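Local coordinates for protein glutathione S-transferase 5 (Caenorhabditis elegans, PDB 1ZL9) that conjugates reduced glutathione to a wide range of exogenous and endogenous hydrophobic electrophiles and may help detoxify reactive oxygen species during bacterial infection, at residues 131-142 / 175-185. Residues are numbered along the deposited sequence; the frame is centred on the assembly and turned at random.
Sequences FEKFYGFLVNFL and DFSKFPELKAH
Phe179, the N-cap residue of helix 180-191, packs its ring against helix 119-145, one face on Tyr135 CB, which sits almost exactly over the ring centre, 3.5 Å from the centroid, a CH-pi contact. CB of the preceding Lys178 lies over the opposite face, toward its rim. Because chi1 (-55°) turns CG anti to the carbonyl carbon, the ring reaches the helix backbone itself, its CE2 lying 3.6 Å from Gly136 N, while Val139 CG2 comes in near the ring plane at the rim.

Phe131, Tyr135, Phe176 and Phe179 form an aromatic cluster. Phe179 presents an edge to the face of Phe131, planes at 88°, and Phe131 in turn offers its own edge to the face of Phe176, with CZ 3.7 Å from Phe176 CE1. Both pairs are offset edge-to-face.

One turn further along, Leu182 is a knob in a hole made by Tyr135, Leu138, Val139 and Leu142: its CG lies 3.5 Å from Tyr135 CD2, and its CD2 is 3.6 Å from Val139 CG2. At the outer margin two extended side chains form a salt bridge, Lys178 NZ to Glu132 OE1 at 3.3 Å, weak as a hydrogen bond.

The short helical segments cross at 68°, their axes 9.8 Å apart, within the all-helical C-terminal domain of the GST fold, away from the glutathione site. Helix 157-171 packs beside the cluster, Leu169 on Phe131 and Ile170 on Phe176, and its Ser166 OG hydrogen-bonds Tyr135 OH; helix 84-112 adds Tyr100 against Phe131 and Leu93 against Leu138.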
# COMPACT_ATOMS: atom_id res chain seq x y z
N PHE A 131 13.69 -6.59 10.22
CA PHE A 131 14.57 -6.90 9.12
C PHE A 131 14.65 -8.40 8.95
O PHE A 131 14.53 -8.88 7.86
CB PHE A 131 15.98 -6.36 9.39
CG PHE A 131 17.00 -6.82 8.41
CD1 PHE A 131 17.05 -6.27 7.13
CD2 PHE A 131 17.96 -7.76 8.80
CE1 PHE A 131 18.01 -6.70 6.23
CE2 PHE A 131 18.91 -8.21 7.94
CZ PHE A 131 18.93 -7.66 6.60
N GLU A 132 14.85 -9.12 10.03
CA GLU A 132 15.01 -10.59 9.94
C GLU A 132 13.70 -11.27 9.54
O GLU A 132 13.68 -12.22 8.74
CB GLU A 132 15.56 -11.12 11.27
CG GLU A 132 17.02 -10.66 11.39
CD GLU A 132 17.81 -11.18 12.58
OE1 GLU A 132 17.24 -11.94 13.39
OE2 GLU A 132 19.02 -10.81 12.68
N LYS A 133 12.58 -10.76 10.01
CA LYS A 133 11.30 -11.31 9.59
C LYS A 133 11.07 -11.09 8.09
O LYS A 133 10.73 -12.01 7.36
CB LYS A 133 10.21 -10.67 10.41
CG LYS A 133 8.79 -10.93 9.98
CD LYS A 133 7.78 -10.43 11.06
CE LYS A 133 6.58 -9.67 10.50
NZ LYS A 133 6.24 -8.37 11.39
N PHE A 134 11.27 -9.86 7.63
CA PHE A 134 10.92 -9.51 6.29
C PHE A 134 11.88 -10.12 5.30
O PHE A 134 11.45 -10.59 4.28
CB PHE A 134 10.91 -7.96 6.13
CG PHE A 134 10.63 -7.53 4.71
CD1 PHE A 134 11.58 -6.84 3.97
CD2 PHE A 134 9.43 -7.94 4.08
CE1 PHE A 134 11.32 -6.47 2.65
CE2 PHE A 134 9.17 -7.54 2.75
CZ PHE A 134 10.17 -6.85 2.04
N TYR A 135 13.18 -10.12 5.61
CA TYR A 135 14.18 -10.71 4.72
C TYR A 135 13.98 -12.25 4.61
O TYR A 135 14.24 -12.83 3.58
CB TYR A 135 15.59 -10.26 5.11
CG TYR A 135 15.93 -8.98 4.37
CD1 TYR A 135 15.21 -7.79 4.62
CD2 TYR A 135 16.94 -8.96 3.39
CE1 TYR A 135 15.45 -6.61 3.86
CE2 TYR A 135 17.18 -7.83 2.63
CZ TYR A 135 16.45 -6.63 2.86
OH TYR A 135 16.73 -5.49 2.10
N GLY A 136 13.42 -12.87 5.61
CA GLY A 136 13.10 -14.30 5.50
C GLY A 136 11.99 -14.49 4.48
O GLY A 136 12.04 -15.43 3.68
N PHE A 137 11.04 -13.56 4.43
CA PHE A 137 10.03 -13.65 3.41
C PHE A 137 10.64 -13.41 2.00
O PHE A 137 10.24 -14.06 1.02
CB PHE A 137 8.92 -12.66 3.64
CG PHE A 137 8.16 -12.86 4.91
CD1 PHE A 137 7.74 -11.77 5.63
CD2 PHE A 137 7.77 -14.12 5.33
CE1 PHE A 137 6.96 -11.96 6.84
CE2 PHE A 137 7.00 -14.28 6.52
CZ PHE A 137 6.62 -13.20 7.24
N LEU A 138 11.60 -12.49 1.89
CA LEU A 138 12.23 -12.21 0.61
C LEU A 138 12.90 -13.52 0.09
O LEU A 138 12.80 -13.87 -1.09
CB LEU A 138 13.25 -11.10 0.71
CG LEU A 138 12.61 -9.71 0.93
CD1 LEU A 138 13.82 -8.73 1.14
CD2 LEU A 138 11.85 -9.28 -0.25
N VAL A 139 13.55 -14.24 0.99
CA VAL A 139 14.22 -15.49 0.60
C VAL A 139 13.21 -16.52 0.07
O VAL A 139 13.51 -17.18 -0.94
CB VAL A 139 15.03 -16.06 1.76
CG1 VAL A 139 15.59 -17.50 1.43
CG2 VAL A 139 16.16 -15.17 2.11
N ASN A 140 12.04 -16.61 0.71
CA ASN A 140 10.95 -17.48 0.28
C ASN A 140 10.51 -17.14 -1.15
O ASN A 140 10.37 -18.03 -2.01
CB ASN A 140 9.70 -17.34 1.16
CG ASN A 140 9.86 -17.90 2.59
OD1 ASN A 140 10.82 -18.62 2.90
ND2 ASN A 140 8.92 -17.50 3.50
N PHE A 141 10.36 -15.84 -1.42
CA PHE A 141 10.05 -15.38 -2.79
C PHE A 141 11.16 -15.75 -3.82
O PHE A 141 10.85 -16.20 -4.91
CB PHE A 141 9.75 -13.89 -2.84
CG PHE A 141 8.31 -13.57 -2.61
CD1 PHE A 141 7.71 -13.82 -1.38
CD2 PHE A 141 7.55 -13.10 -3.63
CE1 PHE A 141 6.33 -13.55 -1.19
CE2 PHE A 141 6.16 -12.82 -3.47
CZ PHE A 141 5.56 -13.08 -2.23
N LEU A 142 12.42 -15.50 -3.48
CA LEU A 142 13.52 -15.86 -4.37
C LEU A 142 13.53 -17.39 -4.65
O LEU A 142 13.78 -17.80 -5.78
CB LEU A 142 14.85 -15.46 -3.82
CG LEU A 142 15.13 -13.96 -3.75
CD1 LEU A 142 16.43 -13.74 -3.01
CD2 LEU A 142 15.24 -13.40 -5.12
N ASP A 175 24.89 -6.15 8.36
CA ASP A 175 25.39 -7.54 8.32
C ASP A 175 24.35 -8.38 7.66
O ASP A 175 23.23 -8.49 8.17
CB ASP A 175 25.57 -8.07 9.74
CG ASP A 175 26.01 -9.54 9.78
OD1 ASP A 175 26.50 -10.07 8.73
OD2 ASP A 175 25.89 -10.21 10.84
N PHE A 176 24.69 -8.89 6.49
CA PHE A 176 23.88 -9.79 5.70
C PHE A 176 24.25 -11.25 5.82
O PHE A 176 23.85 -12.06 4.99
CB PHE A 176 23.88 -9.35 4.22
CG PHE A 176 22.75 -8.41 3.90
CD1 PHE A 176 22.62 -7.23 4.61
CD2 PHE A 176 21.85 -8.67 2.94
CE1 PHE A 176 21.57 -6.32 4.32
CE2 PHE A 176 20.82 -7.77 2.68
CZ PHE A 176 20.70 -6.62 3.40
N SER A 177 24.91 -11.61 6.92
CA SER A 177 25.25 -13.00 7.19
C SER A 177 24.08 -13.95 7.10
O SER A 177 24.20 -15.05 6.59
CB SER A 177 25.90 -13.13 8.56
OG SER A 177 27.22 -12.65 8.47
N LYS A 178 22.92 -13.55 7.58
CA LYS A 178 21.76 -14.42 7.57
C LYS A 178 21.07 -14.47 6.21
O LYS A 178 20.21 -15.31 5.97
CB LYS A 178 20.74 -13.93 8.58
CG LYS A 178 21.20 -14.07 9.98
CD LYS A 178 20.02 -13.98 10.97
CE LYS A 178 20.54 -13.92 12.45
NZ LYS A 178 19.42 -14.44 13.29
N PHE A 179 21.42 -13.53 5.33
CA PHE A 179 20.73 -13.44 4.03
C PHE A 179 21.65 -13.22 2.84
O PHE A 179 21.51 -12.23 2.10
CB PHE A 179 19.71 -12.29 4.10
CG PHE A 179 18.74 -12.43 5.25
CD1 PHE A 179 18.85 -11.64 6.36
CD2 PHE A 179 17.77 -13.42 5.21
CE1 PHE A 179 17.98 -11.84 7.44
CE2 PHE A 179 16.90 -13.58 6.27
CZ PHE A 179 17.02 -12.78 7.36
N PRO A 180 22.54 -14.20 2.59
CA PRO A 180 23.47 -14.08 1.46
C PRO A 180 22.72 -13.98 0.13
O PRO A 180 23.21 -13.35 -0.80
CB PRO A 180 24.32 -15.37 1.56
CG PRO A 180 23.54 -16.31 2.44
CD PRO A 180 22.71 -15.45 3.37
N GLU A 181 21.53 -14.57 0.07
CA GLU A 181 20.69 -14.53 -1.08
C GLU A 181 20.33 -13.09 -1.49
O GLU A 181 20.22 -12.81 -2.68
CB GLU A 181 19.40 -15.33 -0.82
CG GLU A 181 19.65 -16.82 -0.44
CD GLU A 181 19.72 -17.05 1.09
OE1 GLU A 181 19.95 -16.10 1.87
OE2 GLU A 181 19.54 -18.20 1.52
N LEU A 182 20.10 -12.22 -0.51
CA LEU A 182 19.65 -10.84 -0.79
C LEU A 182 20.81 -9.93 -1.11
O LEU A 182 20.65 -8.95 -1.85
CB LEU A 182 18.80 -10.26 0.35
CG LEU A 182 17.34 -10.58 0.29
CD1 LEU A 182 16.74 -10.05 -1.04
CD2 LEU A 182 17.04 -12.09 0.49
N LYS A 183 22.01 -10.28 -0.63
CA LYS A 183 23.21 -9.62 -1.10
C LYS A 183 23.49 -9.99 -2.53
O LYS A 183 23.86 -9.11 -3.28
CB LYS A 183 24.41 -9.93 -0.20
CG LYS A 183 25.74 -9.46 -0.76
CD LYS A 183 26.88 -9.82 0.16
CE LYS A 183 28.28 -9.49 -0.48
NZ LYS A 183 28.67 -8.13 -0.00
N ALA A 184 23.33 -11.28 -2.92
CA ALA A 184 23.46 -11.66 -4.32
C ALA A 184 22.39 -10.95 -5.18
O ALA A 184 22.69 -10.46 -6.29
CB ALA A 184 23.39 -13.16 -4.52
N HIS A 185 21.16 -10.90 -4.68
CA HIS A 185 20.08 -10.21 -5.44
C HIS A 185 20.41 -8.76 -5.68
O HIS A 185 20.29 -8.30 -6.84
CB HIS A 185 18.76 -10.38 -4.75
CG HIS A 185 17.67 -9.47 -5.23
ND1 HIS A 185 16.71 -9.86 -6.14
CD2 HIS A 185 17.35 -8.22 -4.84
CE1 HIS A 185 15.87 -8.84 -6.34
NE2 HIS A 185 16.24 -7.84 -5.56